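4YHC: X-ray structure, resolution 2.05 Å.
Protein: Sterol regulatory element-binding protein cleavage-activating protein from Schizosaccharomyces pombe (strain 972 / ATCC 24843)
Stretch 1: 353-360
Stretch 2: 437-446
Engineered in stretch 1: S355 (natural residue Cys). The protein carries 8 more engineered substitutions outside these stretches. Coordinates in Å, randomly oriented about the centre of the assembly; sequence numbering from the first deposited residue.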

# COMPACT_ATOMS: atom_id res chain seq x y z
N SER A 353 -18.73 -7.87 -1.17
CA SER A 353 -17.98 -6.70 -1.66
C SER A 353 -16.49 -6.90 -1.70
O SER A 353 -15.91 -7.35 -0.78
CB SER A 353 -18.27 -5.44 -0.82
OG SER A 353 -19.48 -4.85 -1.15
N GLU A 354 -15.85 -6.36 -2.71
CA GLU A 354 -14.47 -6.09 -2.61
C GLU A 354 -14.38 -4.67 -2.05
O GLU A 354 -14.93 -3.73 -2.64
CB GLU A 354 -13.82 -6.16 -3.98
CG GLU A 354 -12.37 -5.76 -4.08
CD GLU A 354 -11.35 -6.68 -3.35
OE1 GLU A 354 -11.77 -7.73 -2.74
OE2 GLU A 354 -10.13 -6.31 -3.36
N SER A 355 -13.60 -4.48 -1.00
CA SER A 355 -13.45 -3.16 -0.42
C SER A 355 -12.00 -2.79 -0.16
O SER A 355 -11.17 -3.66 0.00
CB SER A 355 -14.20 -3.09 0.89
OG SER A 355 -13.57 -3.78 1.91
N VAL A 356 -11.74 -1.50 -0.01
CA VAL A 356 -10.42 -1.02 0.22
C VAL A 356 -10.50 0.42 0.76
O VAL A 356 -11.34 1.21 0.35
CB VAL A 356 -9.57 -1.10 -1.04
CG1 VAL A 356 -10.26 -0.46 -2.26
CG2 VAL A 356 -8.17 -0.51 -0.86
N MET A 357 -9.65 0.74 1.71
CA MET A 357 -9.61 2.12 2.23
C MET A 357 -8.60 3.01 1.50
O MET A 357 -7.59 2.54 0.97
CB MET A 357 -9.37 2.15 3.72
CG MET A 357 -8.02 1.71 4.21
SD MET A 357 -8.01 1.70 6.05
CE MET A 357 -6.38 1.21 6.33
N SER A 358 -8.89 4.28 1.52
CA SER A 358 -7.98 5.26 0.99
C SER A 358 -6.66 5.31 1.74
O SER A 358 -6.55 4.77 2.87
CB SER A 358 -8.65 6.62 1.00
OG SER A 358 -8.90 7.02 2.32
N SER A 359 -5.64 5.97 1.15
CA SER A 359 -4.30 5.84 1.75
C SER A 359 -4.17 6.48 3.13
O SER A 359 -3.28 6.10 3.91
CB SER A 359 -3.25 6.45 0.79
OG SER A 359 -3.68 7.75 0.47
N ASP A 360 -5.03 7.45 3.46
CA ASP A 360 -5.04 7.98 4.83
C ASP A 360 -6.08 7.32 5.79
O ASP A 360 -6.20 7.74 6.89
CB ASP A 360 -5.22 9.51 4.88
CG ASP A 360 -6.51 9.94 4.33
OD1 ASP A 360 -7.30 9.05 3.95
OD2 ASP A 360 -6.77 11.16 4.31
N ASP A 437 -15.23 -11.75 -10.33
CA ASP A 437 -15.55 -11.05 -9.10
C ASP A 437 -14.49 -9.92 -8.96
O ASP A 437 -13.40 -10.07 -9.41
CB ASP A 437 -15.48 -12.03 -7.94
CG ASP A 437 -16.66 -12.99 -7.92
OD1 ASP A 437 -17.67 -12.79 -8.66
OD2 ASP A 437 -16.59 -13.93 -7.11
N PRO A 438 -14.84 -8.82 -8.30
CA PRO A 438 -13.93 -7.67 -8.17
C PRO A 438 -12.76 -7.97 -7.28
O PRO A 438 -12.87 -8.81 -6.45
CB PRO A 438 -14.81 -6.61 -7.54
CG PRO A 438 -15.95 -7.32 -6.95
CD PRO A 438 -16.14 -8.57 -7.68
N GLY A 439 -11.64 -7.31 -7.52
CA GLY A 439 -10.47 -7.50 -6.69
C GLY A 439 -9.33 -7.99 -7.55
O GLY A 439 -9.56 -8.60 -8.56
N PRO A 440 -8.10 -7.71 -7.17
CA PRO A 440 -7.66 -7.10 -5.97
C PRO A 440 -7.84 -5.56 -6.01
O PRO A 440 -8.39 -5.01 -6.96
CB PRO A 440 -6.19 -7.59 -5.88
CG PRO A 440 -5.75 -7.50 -7.31
CD PRO A 440 -6.96 -8.12 -8.02
N SER A 441 -7.42 -4.88 -4.95
CA SER A 441 -7.70 -3.46 -4.90
C SER A 441 -6.63 -2.74 -4.16
O SER A 441 -5.93 -3.36 -3.40
CB SER A 441 -9.11 -3.22 -4.33
OG SER A 441 -9.17 -3.73 -3.02
N LEU A 442 -6.43 -1.46 -4.47
CA LEU A 442 -5.33 -0.68 -3.89
C LEU A 442 -5.69 0.82 -3.79
O LEU A 442 -6.31 1.39 -4.71
CB LEU A 442 -4.11 -0.89 -4.76
CG LEU A 442 -2.75 -0.57 -4.24
CD1 LEU A 442 -2.34 -1.47 -3.09
CD2 LEU A 442 -1.79 -0.69 -5.41
N ALA A 443 -5.29 1.46 -2.71
CA ALA A 443 -5.47 2.88 -2.59
C ALA A 443 -4.56 3.57 -3.59
O ALA A 443 -3.39 3.18 -3.72
CB ALA A 443 -5.12 3.36 -1.18
N VAL A 444 -5.07 4.64 -4.19
CA VAL A 444 -4.31 5.44 -5.09
C VAL A 444 -4.11 6.89 -4.67
O VAL A 444 -3.36 7.61 -5.29
CB VAL A 444 -4.98 5.15 -6.45
CG1 VAL A 444 -5.90 6.20 -7.01
CG2 VAL A 444 -4.10 4.36 -7.33
N SER A 445 -4.77 7.30 -3.60
CA SER A 445 -4.60 8.58 -3.01
C SER A 445 -5.43 8.57 -1.70
O SER A 445 -6.11 7.58 -1.41
CB SER A 445 -5.10 9.72 -3.94
OG SER A 445 -6.52 9.96 -3.89
N ASP A 446 -5.35 9.67 -0.96
CA ASP A 446 -6.17 9.89 0.22
C ASP A 446 -7.71 9.90 -0.06
O ASP A 446 -8.51 9.83 0.88
CB ASP A 446 -5.76 11.17 0.86
CG ASP A 446 -4.38 11.11 1.53
OD1 ASP A 446 -3.81 10.02 1.73
OD2 ASP A 446 -3.88 12.21 1.91
O HOH W 1 -8.94 11.69 2.72

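Three direct hydrogen bonds join the stretches, and two of them use serine hydroxyls as donors to carboxylates. S441 OG donates to E354 OE2 at 2.8 Å; the glutamate reaches it with chi1 t and chi2 p, a long enough side chain to lie beside 439-441. At the other end S359 OG donates to D446 OD1 at 2.6 Å, a short bond, made with the serine at chi1 p (53°). The backbone supplies the third: S359 N donates to S445 O at 3.1 Å with an N-H...O angle of 177°, nearly ideal. S359 thus binds through both main chain and side chain. Within stretch 1, and so not counted among the three, S358 OG donates to D360 OD1 at 3.1 Å. Between these ends no backbone hydrogen bond links the strands, whose axes approach to 6.4 Å and run in broadly the same direction, 33° apart.

The remaining close contacts described here are van der Waals. CA-to-CB bonds of E354, V356, S441 and A443 point toward the partner stretch, whereas those of S355 (an engineered residue), M357 and L442 point away. V356 CB packs 3.3 Å from S441 OG, and V356 CG2 lies 3.9 Å from A443 N. The small A443 methyl sits close to backbone, with CB 3.4 Å from M357 O and 3.5 Å from S359 N. E354 CB meets P438 CB at 3.7 Å. G439 is doubly constrained: an ideal CB would fall 2.9 Å from E354 CD, and at phi/psi 121/153 it would also jam against the preceding carbonyl oxygen.

Charge and solvent complete the account. D360 OD2 and D446 OD2, both carboxylate oxygens, approach to 3.9 Å, a like-charge contact. Nearby, one water donates to D360 OD2 and to D446 O, each at 2.7 Å, bridging the stretches. Altogether 551 Å² is buried, counting both sides. E354 (91 Å²) and D446 (77 Å²) are most covered: the glutamate's length carries OE2 to 3.6 Å from G439 CA, and the aspartate's carboxylate lies beside S359 and D360.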